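Local coordinates for hydrogenase (NiFe) small subunit HydA (Allochromatium vinosum, PDB 3MYR), which carries the iron-sulfur clusters of a heterodimeric [NiFe] hydrogenase and passes electrons between the nickel-iron site of the large subunit and an electron acceptor, at the interface of chains A and B. Residues are numbered along the deposited sequence; one frame, centred on the assembly and turned at random. Chains: chain A, Hydrogenase (NiFe) small subunit HydA; chain B, Nickel-dependent hydrogenase large subunit.

Contact 1: the interface of chains A and B. Residues chain A 122-124, 126; chain B 39-40, 43-44.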
ATOM      1  N   ALA A 122      -1.247 -18.947   6.808  1.00 20.22           N
ATOM      2  CA  ALA A 122      -0.165 -19.365   7.666  1.00 20.33           C
ATOM      3  C   ALA A 122      -0.740 -19.650   9.089  1.00 21.48           C
ATOM      4  O   ALA A 122      -1.731 -19.010   9.534  1.00 19.72           O
ATOM      5  CB  ALA A 122       0.908 -18.224   7.725  1.00 18.47           C
ATOM      6  N   ARG A 123      -0.100 -20.568   9.839  1.00 22.33           N
ATOM      7  CA  ARG A 123      -0.586 -20.902  11.191  1.00 24.14           C
ATOM      8  C   ARG A 123      -0.871 -19.685  12.041  1.00 24.11           C
ATOM      9  O   ARG A 123       0.001 -18.832  12.194  1.00 22.38           O
ATOM     10  CB  ARG A 123       0.462 -21.792  11.917  1.00 25.47           C
ATOM     11  CG  ARG A 123       0.335 -23.230  11.415  1.00 34.64           C
ATOM     12  CD  ARG A 123       1.557 -24.119  11.650  1.00 47.97           C
ATOM     13  NE  ARG A 123       2.131 -24.067  13.016  1.00 55.12           N
ATOM     14  CZ  ARG A 123       3.420 -24.401  13.286  1.00 59.05           C
ATOM     15  NH1 ARG A 123       3.890 -24.351  14.534  1.00 54.80           N
ATOM     16  NH2 ARG A 123       4.271 -24.787  12.298  1.00 54.88           N
ATOM     17  N   PRO A 124      -2.037 -19.669  12.738  1.00 24.57           N
ATOM     18  CA  PRO A 124      -2.993 -20.779  12.834  1.00 23.46           C
ATOM     19  C   PRO A 124      -4.197 -20.564  11.904  1.00 23.54           C
ATOM     20  O   PRO A 124      -5.242 -21.148  12.127  1.00 23.05           O
ATOM     21  CB  PRO A 124      -3.469 -20.694  14.310  1.00 23.02           C
ATOM     22  CG  PRO A 124      -3.466 -19.200  14.583  1.00 23.06           C
ATOM     23  CD  PRO A 124      -2.155 -18.743  13.882  1.00 25.25           C
ATOM     24  N   PRO A 126      -6.504 -17.939  11.137  1.00 23.64           N
ATOM     25  CA  PRO A 126      -7.704 -17.561  11.896  1.00 24.38           C
ATOM     26  C   PRO A 126      -9.020 -17.407  11.085  1.00 24.60           C
ATOM     27  O   PRO A 126     -10.106 -17.431  11.684  1.00 24.70           O
ATOM     28  CB  PRO A 126      -7.334 -16.179  12.496  1.00 27.20           C
ATOM     29  CG  PRO A 126      -5.955 -15.882  12.124  1.00 24.18           C
ATOM     30  CD  PRO A 126      -5.352 -17.051  11.381  1.00 22.79           C
TER
ATOM     31  N   ARG B  39      -7.605 -10.574   8.086  1.00 17.06           N
ATOM     32  CA  ARG B  39      -6.662 -11.705   7.982  1.00 18.72           C
ATOM     33  C   ARG B  39      -6.124 -12.215   9.346  1.00 20.61           C
ATOM     34  O   ARG B  39      -5.835 -13.421   9.498  1.00 19.23           O
ATOM     35  CB  ARG B  39      -5.496 -11.387   7.025  1.00 18.23           C
ATOM     36  CG  ARG B  39      -5.980 -11.213   5.588  1.00 17.69           C
ATOM     37  CD  ARG B  39      -5.012 -10.485   4.662  1.00 17.96           C
ATOM     38  NE  ARG B  39      -4.783  -9.123   5.150  1.00 22.28           N
ATOM     39  CZ  ARG B  39      -3.732  -8.365   4.828  1.00 19.33           C
ATOM     40  NH1 ARG B  39      -2.757  -8.858   4.047  1.00 19.69           N
ATOM     41  NH2 ARG B  39      -3.611  -7.152   5.390  1.00 17.83           N
ATOM     42  N   GLY B  40      -5.948 -11.295  10.300  1.00 22.09           N
ATOM     43  CA  GLY B  40      -5.551 -11.639  11.687  1.00 24.09           C
ATOM     44  C   GLY B  40      -4.047 -11.939  11.697  1.00 23.94           C
ATOM     45  O   GLY B  40      -3.565 -12.852  12.376  1.00 22.98           O
ATOM     46  N   THR B  43      -2.292 -12.421  15.098  1.00 23.88           N
ATOM     47  CA  THR B  43      -2.449 -13.753  15.661  1.00 23.87           C
ATOM     48  C   THR B  43      -1.480 -14.701  14.993  1.00 22.96           C
ATOM     49  O   THR B  43      -0.824 -15.501  15.677  1.00 21.39           O
ATOM     50  CB  THR B  43      -3.880 -14.193  15.392  1.00 25.96           C
ATOM     51  OG1 THR B  43      -4.745 -13.334  16.152  1.00 26.24           O
ATOM     52  CG2 THR B  43      -4.130 -15.670  15.798  1.00 26.38           C
ATOM     53  N   ILE B  44      -1.291 -14.527  13.680  1.00 20.06           N
ATOM     54  CA  ILE B  44      -0.306 -15.346  12.934  1.00 19.56           C
ATOM     55  C   ILE B  44       1.111 -15.240  13.487  1.00 20.69           C
ATOM     56  O   ILE B  44       1.833 -16.259  13.632  1.00 22.18           O
ATOM     57  CB  ILE B  44      -0.411 -15.069  11.439  1.00 19.98           C
ATOM     58  CG1 ILE B  44      -1.769 -15.638  10.959  1.00 17.58           C
ATOM     59  CG2 ILE B  44       0.797 -15.742  10.605  1.00 14.29           C
ATOM     60  CD1 ILE B  44      -2.253 -15.059   9.575  1.00 17.27           C
TER
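The nearly flat ring of A:Pro126 (chi1 -3°) meets B:Arg39 and B:Ile44 through its CG and CD carbons. A:Pro126 CG sits 3.6 Å from the carbonyl oxygen B:Arg39 O and a little farther from B:Gly40 O. A:Pro126 CD faces the B:Ile44 side chain and lies 3.9 Å from B:Ile44 CG1. The A:Pro124 ring is puckered, with chi1 at 35°. Its CG touches the methyl CG2 of B:Thr43 at 3.8 Å. Its CD turns to the backbone of chain B, near B:Thr43 O and B:Ile44 CA. Each proline crosses its main partner at about a right angle, A:Pro124 against B:Thr43 and A:Pro126 against B:Ile44. The B:Thr43 methyl CG2 also comes within 4.1 Å of A:Pro126 CG. That methyl stands opposite the backbone N across CA-CB, with the hydroxyl OG1 beside the N at chi1 -66°. The hydroxyl therefore leaves the proline side to the methyl. B:Ile44 splits its branches: CG1 and CD1 go toward A:Pro126 and A:Ala122 O, while CG2 goes to A:Ala122 CB and A:Arg123 O. The side chain of A:Arg123 is poorly ordered. This is a small, mainly van der Waals patch of the small-large subunit interface, set between a chain A loop and the short helix 41-44 of chain B. At its A:Ala122 end, the methyl CB rests 3.8 Å from B:Ile44 CG2.

Contact 2: the interface of chains A and B. Residues chain A 22-24, 29; chain B 106, 198-199.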
ATOM      1  N   THR A  22       1.412  -3.130 -12.012  1.00 17.21           N
ATOM      2  CA  THR A  22       1.686  -1.736 -12.505  1.00 19.14           C
ATOM      3  C   THR A  22       3.170  -1.463 -12.688  1.00 18.89           C
ATOM      4  O   THR A  22       3.532  -0.544 -13.414  1.00 17.98           O
ATOM      5  CB  THR A  22       1.154  -0.591 -11.558  1.00 19.30           C
ATOM      6  OG1 THR A  22       2.024  -0.511 -10.417  1.00 16.20           O
ATOM      7  CG2 THR A  22      -0.277  -0.844 -11.103  1.00 16.63           C
ATOM      8  N   ARG A  23       4.036  -2.290 -12.088  1.00 16.84           N
ATOM      9  CA  ARG A  23       5.481  -2.079 -12.322  1.00 15.20           C
ATOM     10  C   ARG A  23       6.000  -2.548 -13.674  1.00 16.83           C
ATOM     11  O   ARG A  23       7.109  -2.146 -14.081  1.00 16.87           O
ATOM     12  CB  ARG A  23       6.368  -2.723 -11.220  1.00 17.43           C
ATOM     13  CG  ARG A  23       6.027  -2.237  -9.788  1.00 16.95           C
ATOM     14  CD  ARG A  23       6.232  -0.710  -9.554  1.00 19.94           C
ATOM     15  NE  ARG A  23       6.024  -0.538  -8.104  1.00 16.93           N
ATOM     16  CZ  ARG A  23       4.884  -0.328  -7.481  1.00 17.82           C
ATOM     17  NH1 ARG A  23       3.780   0.111  -8.133  1.00 19.24           N
ATOM     18  NH2 ARG A  23       4.872  -0.496  -6.153  1.00 17.18           N
ATOM     19  N   ALA A  24       5.269  -3.450 -14.324  1.00 15.49           N
ATOM     20  CA  ALA A  24       5.803  -4.171 -15.475  1.00 17.83           C
ATOM     21  C   ALA A  24       6.100  -3.195 -16.615  1.00 18.42           C
ATOM     22  O   ALA A  24       5.213  -2.390 -17.016  1.00 18.42           O
ATOM     23  CB  ALA A  24       4.784  -5.263 -15.964  1.00 17.47           C
ATOM     24  N   LEU A  29       0.766  -2.034 -18.119  1.00 20.58           N
ATOM     25  CA  LEU A  29      -0.661  -2.110 -17.790  1.00 20.58           C
ATOM     26  C   LEU A  29      -1.523  -1.163 -18.675  1.00 21.07           C
ATOM     27  O   LEU A  29      -2.532  -1.549 -19.283  1.00 20.82           O
ATOM     28  CB  LEU A  29      -0.760  -1.637 -16.333  1.00 22.75           C
ATOM     29  CG  LEU A  29      -2.030  -2.030 -15.576  1.00 26.76           C
ATOM     30  CD1 LEU A  29      -2.556  -1.081 -14.538  1.00 28.35           C
ATOM     31  CD2 LEU A  29      -3.021  -2.970 -16.250  1.00 23.03           C
TER
ATOM     32  N   MET B 106       1.012   8.371  -7.004  1.00 16.02           N
ATOM     33  CA  MET B 106       0.011   7.425  -7.578  1.00 18.44           C
ATOM     34  C   MET B 106      -1.310   7.618  -6.853  1.00 19.69           C
ATOM     35  O   MET B 106      -2.344   7.437  -7.484  1.00 19.15           O
ATOM     36  CB  MET B 106       0.408   5.941  -7.328  1.00 18.56           C
ATOM     37  CG  MET B 106       1.654   5.541  -8.216  1.00 20.68           C
ATOM     38  SD  MET B 106       1.877   3.700  -8.063  1.00 24.74           S
ATOM     39  CE  MET B 106       0.516   2.964  -8.986  1.00 20.03           C
ATOM     40  N   GLN B 198       6.163   6.076 -12.285  1.00 19.50           N
ATOM     41  CA  GLN B 198       6.160   5.312 -11.014  1.00 17.24           C
ATOM     42  C   GLN B 198       6.954   4.016 -11.113  1.00 19.03           C
ATOM     43  O   GLN B 198       7.625   3.634 -10.175  1.00 19.64           O
ATOM     44  CB  GLN B 198       4.754   5.096 -10.456  1.00 15.45           C
ATOM     45  CG  GLN B 198       3.780   4.257 -11.284  1.00 14.85           C
ATOM     46  CD  GLN B 198       4.036   2.769 -11.232  1.00 21.93           C
ATOM     47  OE1 GLN B 198       4.568   2.203 -10.237  1.00 19.77           O
ATOM     48  NE2 GLN B 198       3.682   2.118 -12.317  1.00 19.93           N
ATOM     49  N   ARG B 199       6.919   3.360 -12.272  1.00 18.20           N
ATOM     50  CA  ARG B 199       7.536   2.050 -12.401  1.00 19.86           C
ATOM     51  C   ARG B 199       9.036   2.230 -12.582  1.00 20.74           C
ATOM     52  O   ARG B 199       9.831   1.383 -12.150  1.00 19.97           O
ATOM     53  CB  ARG B 199       6.950   1.211 -13.558  1.00 17.84           C
ATOM     54  CG  ARG B 199       7.147   1.796 -15.004  1.00 15.56           C
ATOM     55  CD  ARG B 199       6.483   0.798 -16.042  1.00 16.10           C
ATOM     56  NE  ARG B 199       5.056   0.599 -15.720  1.00 18.05           N
ATOM     57  CZ  ARG B 199       4.056   1.246 -16.341  1.00 21.41           C
ATOM     58  NH1 ARG B 199       2.791   1.032 -15.972  1.00 17.28           N
ATOM     59  NH2 ARG B 199       4.317   1.997 -17.427  1.00 17.21           N
TER
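B:Arg199 reaches across to the end of helix 16-23 of chain A, and its side chain can be followed outward. CB lies 3.4 Å from the carbonyl oxygen A:Arg23 O and also packs on A:Arg23 CA. CG stays near A:Arg23 O. CD has A:Arg23 O and A:Ala24 O equally near, on one side. The B:Arg199 chain then bends at chi3 (57°), which turns the guanidinium back toward A:Thr22. There B:Arg199 NE donates to A:Thr22 O at 3.0 Å. B:Arg199 NH1 donates to A:Thr22 O as well, at 3.1 Å. The oxygen sits at the guanidinium edge, in its plane. Both donors are tilted by about 20° from the carbonyl plane. B:Gln198 gives the same oxygen, A:Thr22 O, a third bond from its amide NE2 at 2.9 Å. This donor stands above the carbonyl plane, 61° out of it, while the oxygen keeps to the amide plane. The other amide atom, B:Gln198 OE1, accepts a weak bond from A:Arg23 NH1 at 3.1 Å. The two contacts together probably set which way the amide is flipped. An alanine in place of B:Arg199 would remove the paired N-H grip and would probably leave A:Thr22 O held from this side by B:Gln198 alone among the donors described. The site is a polar clamp of the heterodimer interface. It ties the backbone at the end of the chain A helix to helix 181-201 of the large subunit.

Contact 3: the interface of chains A and B. Residues chain A 10-13, 43; chain B 14, 16, 37.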
ATOM      1  N   SER A  10     -10.299  -9.200  -6.077  1.00 20.02           N
ATOM      2  CA  SER A  10      -9.336  -8.950  -4.978  1.00 21.73           C
ATOM      3  C   SER A  10      -9.949  -9.450  -3.676  1.00 20.62           C
ATOM      4  O   SER A  10     -10.999  -8.949  -3.272  1.00 20.60           O
ATOM      5  CB  SER A  10      -9.087  -7.419  -4.871  1.00 22.08           C
ATOM      6  OG  SER A  10      -8.522  -6.990  -6.082  1.00 30.16           O
ATOM      7  N   PHE A  11      -9.347 -10.430  -3.017  1.00 17.25           N
ATOM      8  CA  PHE A  11     -10.040 -11.016  -1.841  1.00 19.05           C
ATOM      9  C   PHE A  11      -9.220 -10.743  -0.552  1.00 19.17           C
ATOM     10  O   PHE A  11      -9.013  -9.552  -0.200  1.00 21.46           O
ATOM     11  CB  PHE A  11     -10.269 -12.520  -2.140  1.00 18.92           C
ATOM     12  CG  PHE A  11     -11.324 -12.775  -3.234  1.00 20.50           C
ATOM     13  CD1 PHE A  11     -12.515 -12.047  -3.256  1.00 25.98           C
ATOM     14  CD2 PHE A  11     -11.159 -13.787  -4.172  1.00 22.52           C
ATOM     15  CE1 PHE A  11     -13.560 -12.357  -4.153  1.00 21.31           C
ATOM     16  CE2 PHE A  11     -12.173 -14.080  -5.114  1.00 24.61           C
ATOM     17  CZ  PHE A  11     -13.376 -13.362  -5.109  1.00 21.15           C
ATOM     18  N   GLN A  12      -8.546 -11.748   0.020  1.00 17.71           N
ATOM     19  CA  GLN A  12      -7.712 -11.432   1.207  1.00 17.58           C
ATOM     20  C   GLN A  12      -6.297 -11.111   0.735  1.00 20.19           C
ATOM     21  O   GLN A  12      -5.339 -11.926   0.912  1.00 17.68           O
ATOM     22  CB  GLN A  12      -7.671 -12.595   2.202  1.00 18.35           C
ATOM     23  CG  GLN A  12      -9.058 -12.961   2.782  1.00 18.91           C
ATOM     24  CD  GLN A  12      -8.869 -14.134   3.714  1.00 23.53           C
ATOM     25  OE1 GLN A  12      -8.592 -15.235   3.253  1.00 18.67           O
ATOM     26  NE2 GLN A  12      -9.022 -13.914   5.038  1.00 19.18           N
ATOM     27  N   GLU A  13      -6.158  -9.966   0.081  1.00 18.55           N
ATOM     28  CA  GLU A  13      -4.863  -9.624  -0.496  1.00 20.43           C
ATOM     29  C   GLU A  13      -4.282  -8.401   0.240  1.00 21.62           C
ATOM     30  O   GLU A  13      -5.017  -7.668   0.982  1.00 18.93           O
ATOM     31  CB  GLU A  13      -4.937  -9.318  -1.989  1.00 19.07           C
ATOM     32  CG  GLU A  13      -6.225  -8.750  -2.491  1.00 31.83           C
ATOM     33  CD  GLU A  13      -6.376  -7.219  -2.462  1.00 41.13           C
ATOM     34  OE1 GLU A  13      -7.335  -6.693  -1.769  1.00 44.25           O
ATOM     35  OE2 GLU A  13      -5.711  -6.565  -3.301  1.00 42.14           O
ATOM     36  N   HIS A  43     -10.937  -3.227  -8.495  1.00 23.99           N
ATOM     37  CA  HIS A  43     -11.234  -2.325  -7.350  1.00 28.90           C
ATOM     38  C   HIS A  43     -10.276  -1.192  -7.214  1.00 28.18           C
ATOM     39  O   HIS A  43     -10.675  -0.110  -6.787  1.00 28.33           O
ATOM     40  CB  HIS A  43     -11.154  -3.042  -5.980  1.00 28.48           C
ATOM     41  CG  HIS A  43     -12.375  -3.824  -5.619  1.00 35.54           C
ATOM     42  ND1 HIS A  43     -12.559  -4.373  -4.361  1.00 42.07           N
ATOM     43  CD2 HIS A  43     -13.461  -4.191  -6.355  1.00 37.98           C
ATOM     44  CE1 HIS A  43     -13.701  -5.049  -4.333  1.00 37.78           C
ATOM     45  NE2 HIS A  43     -14.263  -4.960  -5.534  1.00 41.74           N
TER
ATOM     46  N   GLU B  14      -7.113   1.175  -1.403  1.00 18.15           N
ATOM     47  CA  GLU B  14      -6.619  -0.183  -1.144  1.00 19.10           C
ATOM     48  C   GLU B  14      -7.599  -0.903  -0.201  1.00 19.11           C
ATOM     49  O   GLU B  14      -8.016  -0.349   0.807  1.00 20.09           O
ATOM     50  CB  GLU B  14      -5.244  -0.113  -0.470  1.00 21.94           C
ATOM     51  CG  GLU B  14      -4.533  -1.525  -0.428  1.00 20.55           C
ATOM     52  CD  GLU B  14      -5.302  -2.573   0.417  1.00 27.99           C
ATOM     53  OE1 GLU B  14      -5.322  -3.795  -0.011  1.00 22.45           O
ATOM     54  OE2 GLU B  14      -5.883  -2.182   1.482  1.00 23.82           O
ATOM     55  N   HIS B  16     -10.907  -3.143   1.416  1.00 20.30           N
ATOM     56  CA  HIS B  16     -12.338  -3.432   1.364  1.00 19.17           C
ATOM     57  C   HIS B  16     -13.125  -2.559   2.317  1.00 19.82           C
ATOM     58  O   HIS B  16     -13.158  -2.838   3.513  1.00 20.30           O
ATOM     59  CB  HIS B  16     -12.567  -4.929   1.683  1.00 20.19           C
ATOM     60  CG  HIS B  16     -12.100  -5.816   0.577  1.00 21.53           C
ATOM     61  ND1 HIS B  16     -10.941  -6.571   0.654  1.00 27.43           N
ATOM     62  CD2 HIS B  16     -12.532  -5.924  -0.696  1.00 19.25           C
ATOM     63  CE1 HIS B  16     -10.763  -7.222  -0.487  1.00 16.98           C
ATOM     64  NE2 HIS B  16     -11.697  -6.815  -1.331  1.00 28.28           N
ATOM     65  N   MET B  37     -12.903  -6.865   5.433  1.00 19.57           N
ATOM     66  CA  MET B  37     -12.004  -8.030   5.242  1.00 18.53           C
ATOM     67  C   MET B  37     -11.021  -8.060   6.408  1.00 19.55           C
ATOM     68  O   MET B  37     -10.498  -7.000   6.835  1.00 20.03           O
ATOM     69  CB  MET B  37     -11.298  -7.976   3.885  1.00 15.86           C
ATOM     70  CG  MET B  37     -10.427  -9.214   3.554  1.00 16.21           C
ATOM     71  SD  MET B  37      -8.763  -9.187   4.331  1.00 20.40           S
ATOM     72  CE  MET B  37      -7.796  -8.159   3.158  1.00 16.23           C
TER
HETATM   73  O   HOH W   1      -7.184  -5.779   0.944  1.00 20.48           O
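B:His16 points its imidazole into chain A, with NE2 facing the backbone oxygen of A:Ser10. NE2 of B:His16 gives a weak hydrogen bond to A:Ser10 O at 3.0 Å. A:His43 crosses B:His16 at about a right angle. CD2 of B:His16 meets the edge of the A:His43 ring, in its plane, 3.9 Å from CE1. The carboxylate of A:Glu13 is turned steeply to the B:His16 ring, their planes 75° apart. A:Glu13 and B:Glu14 approach from opposite directions, with their carboxylates only 23° from parallel. Water 1 joins them, 2.9 Å from A:Glu13 OE1 and 2.9 Å from B:Glu14 OE1. It also lies 2.9 Å from the backbone oxygen A:Glu13 O. B:Met37 covers the other end. Its chain bends at chi2 (-81°) and again at chi3, which brings SD and CE across A:Gln12, with B:Met37 CE 3.8 Å from A:Gln12 CA and 3.6 Å from A:Glu13 O. A:Glu13 lines the pocket of a [4Fe-4S] cluster and precedes its ligand A:Cys14. The site thus docks the large subunit against the chain segment leading into that cluster, and probably helps to hold the segment in place.

Contact 4: the interface of chains A and B. Residues chain A 203, 245, 262; chain B 54, 217-218, 223.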
ATOM      1  N   PHE A 203      25.248  -9.803   7.557  1.00 21.88           N
ATOM      2  CA  PHE A 203      24.862  -9.000   6.415  1.00 21.09           C
ATOM      3  C   PHE A 203      25.901  -8.035   5.894  1.00 22.35           C
ATOM      4  O   PHE A 203      25.756  -7.489   4.748  1.00 20.24           O
ATOM      5  CB  PHE A 203      23.494  -8.320   6.673  1.00 18.90           C
ATOM      6  CG  PHE A 203      22.447  -9.315   6.981  1.00 20.81           C
ATOM      7  CD1 PHE A 203      21.799  -9.997   5.955  1.00 19.87           C
ATOM      8  CD2 PHE A 203      22.175  -9.670   8.313  1.00 21.03           C
ATOM      9  CE1 PHE A 203      20.881 -11.007   6.246  1.00 23.83           C
ATOM     10  CE2 PHE A 203      21.254 -10.636   8.585  1.00 23.46           C
ATOM     11  CZ  PHE A 203      20.628 -11.335   7.543  1.00 20.80           C
ATOM     12  N   HIS A 245      19.975 -10.043   0.836  1.00 17.09           N
ATOM     13  CA  HIS A 245      19.118 -10.739   1.782  1.00 15.99           C
ATOM     14  C   HIS A 245      18.874 -12.164   1.301  1.00 16.37           C
ATOM     15  O   HIS A 245      18.578 -12.366   0.121  1.00 16.88           O
ATOM     16  CB  HIS A 245      17.733  -9.976   1.966  1.00 14.75           C
ATOM     17  CG  HIS A 245      16.977 -10.437   3.174  1.00 19.00           C
ATOM     18  ND1 HIS A 245      16.272 -11.622   3.201  1.00 16.31           N
ATOM     19  CD2 HIS A 245      16.942  -9.950   4.442  1.00 15.85           C
ATOM     20  CE1 HIS A 245      15.783 -11.811   4.414  1.00 21.70           C
ATOM     21  NE2 HIS A 245      16.174 -10.814   5.186  1.00 17.26           N
ATOM     22  N   TYR A 262      15.682 -17.057   9.104  1.00 20.10           N
ATOM     23  CA  TYR A 262      17.126 -16.934   9.207  1.00 23.52           C
ATOM     24  C   TYR A 262      17.813 -18.225   9.652  1.00 25.87           C
ATOM     25  O   TYR A 262      18.943 -18.177  10.041  1.00 23.85           O
ATOM     26  CB  TYR A 262      17.502 -15.763  10.111  1.00 22.30           C
ATOM     27  CG  TYR A 262      16.981 -14.458   9.526  1.00 22.92           C
ATOM     28  CD1 TYR A 262      17.629 -13.862   8.446  1.00 15.16           C
ATOM     29  CD2 TYR A 262      15.820 -13.832  10.043  1.00 15.93           C
ATOM     30  CE1 TYR A 262      17.127 -12.686   7.853  1.00 16.87           C
ATOM     31  CE2 TYR A 262      15.295 -12.631   9.434  1.00 19.26           C
ATOM     32  CZ  TYR A 262      15.957 -12.082   8.368  1.00 16.85           C
ATOM     33  OH  TYR A 262      15.567 -10.875   7.864  1.00 17.56           O
TER
ATOM     34  N   TRP B  54       9.206  -8.707  10.470  1.00 18.58           N
ATOM     35  CA  TRP B  54       9.113  -7.674   9.471  1.00 16.99           C
ATOM     36  C   TRP B  54       8.583  -8.243   8.177  1.00 17.90           C
ATOM     37  O   TRP B  54       7.850  -7.540   7.472  1.00 16.43           O
ATOM     38  CB  TRP B  54      10.401  -6.900   9.217  1.00 14.24           C
ATOM     39  CG  TRP B  54      11.420  -7.773   8.534  1.00 20.01           C
ATOM     40  CD1 TRP B  54      12.411  -8.518   9.152  1.00 20.12           C
ATOM     41  CD2 TRP B  54      11.554  -8.031   7.134  1.00 17.50           C
ATOM     42  NE1 TRP B  54      13.119  -9.218   8.228  1.00 17.92           N
ATOM     43  CE2 TRP B  54      12.635  -8.953   6.985  1.00 18.60           C
ATOM     44  CE3 TRP B  54      10.826  -7.636   5.984  1.00 18.11           C
ATOM     45  CZ2 TRP B  54      13.043  -9.468   5.721  1.00 19.28           C
ATOM     46  CZ3 TRP B  54      11.240  -8.159   4.704  1.00 16.34           C
ATOM     47  CH2 TRP B  54      12.313  -9.067   4.599  1.00 18.41           C
ATOM     48  N   PHE B 217      14.354  -6.185   4.639  1.00 20.28           N
ATOM     49  CA  PHE B 217      14.860  -5.398   5.759  1.00 20.14           C
ATOM     50  C   PHE B 217      15.587  -6.339   6.682  1.00 20.51           C
ATOM     51  O   PHE B 217      15.486  -7.517   6.521  1.00 17.21           O
ATOM     52  CB  PHE B 217      13.721  -4.709   6.524  1.00 19.42           C
ATOM     53  CG  PHE B 217      13.011  -3.714   5.701  1.00 23.97           C
ATOM     54  CD1 PHE B 217      13.502  -2.419   5.601  1.00 25.28           C
ATOM     55  CD2 PHE B 217      11.953  -4.130   4.867  1.00 20.47           C
ATOM     56  CE1 PHE B 217      12.930  -1.538   4.671  1.00 29.37           C
ATOM     57  CE2 PHE B 217      11.316  -3.263   4.008  1.00 26.03           C
ATOM     58  CZ  PHE B 217      11.799  -1.955   3.889  1.00 28.03           C
ATOM     59  N   VAL B 218      16.446  -5.830   7.559  1.00 20.26           N
ATOM     60  CA  VAL B 218      16.895  -6.686   8.655  1.00 21.87           C
ATOM     61  C   VAL B 218      16.897  -5.925   9.966  1.00 22.05           C
ATOM     62  O   VAL B 218      17.192  -4.702  10.010  1.00 20.22           O
ATOM     63  CB  VAL B 218      18.338  -7.246   8.521  1.00 23.71           C
ATOM     64  CG1 VAL B 218      18.345  -8.367   7.677  1.00 29.60           C
ATOM     65  CG2 VAL B 218      19.288  -6.178   8.007  1.00 18.40           C
ATOM     66  N   PRO B 223      20.118  -4.958   4.736  1.00 18.52           N
ATOM     67  CA  PRO B 223      20.822  -6.173   4.271  1.00 18.92           C
ATOM     68  C   PRO B 223      21.837  -5.840   3.170  1.00 20.30           C
ATOM     69  O   PRO B 223      22.720  -6.636   2.912  1.00 25.04           O
ATOM     70  CB  PRO B 223      19.685  -7.082   3.698  1.00 16.56           C
ATOM     71  CG  PRO B 223      18.441  -6.262   3.677  1.00 18.50           C
ATOM     72  CD  PRO B 223      18.690  -4.907   4.330  1.00 18.08           C
TER
HETATM   73  O   HOH W   2      24.360  -9.356   2.852  1.00 14.94           O
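B:Val218 sets its methyl CG1 over the centre of the A:Phe203 ring, 3.8 Å from the centroid, in a CH-pi contact. The same methyl also approaches A:His245 CD2. This is the apolar centre of the patch. B:Pro223 flanks it, with CB 3.9 Å from A:His245 CB. Farther out, the six-membered ring of the B:Trp54 indole brings its CZ2/CH2 edge against a face of the A:His245 imidazole, with the planes 84° apart. The nearest atoms of these rings are A:His245 NE2 and B:Trp54 CZ2, at 3.4 Å. A:His245 has its CG anti to the backbone N (chi1 -165°), which carries the ring toward B:Trp54. The polar rim centres on the phenol oxygen of A:Tyr262. B:Trp54 NE1 donates to A:Tyr262 OH at 3.0 Å, with the oxygen close to the indole plane. A:His245 NE2 shares a nearly straight hydrogen bond of 2.7 Å with the same oxygen, A:Tyr262 OH, its direction undecided. A phenylalanine at B:Trp54 would lack the indole N-H, and A:Tyr262 OH would probably lose its donor from the large subunit. On another side, water 2 lies 3.0 Å from A:Phe203 O and 3.2 Å from B:Pro223 O, bridging the two. The site lies in the cluster-bearing C-terminal part of the small subunit. There, loop residues of chain A meet helix 53-58 and a loop segment of chain B.

All four contacts belong to the interface of the hydrogenase heterodimer. Contact 1 and contact 3 are nearest, with C-alpha centres about 17 Å apart, and contact 2 lies about 19 Å from contact 3. Contact 1 and contact 2 are about 30 Å apart. No residue is shared. In chain B, B:Met37 of contact 3 comes shortly before B:Arg39 of contact 1, so one stretch serves both. In chain A, strand 5-10 and helix 16-23 link contact 3 to contact 2 around a [4Fe-4S] cluster ligand. Contact 4, about 23 Å from contact 1, engages the C-terminal part, so the large subunit grips both parts of its partner.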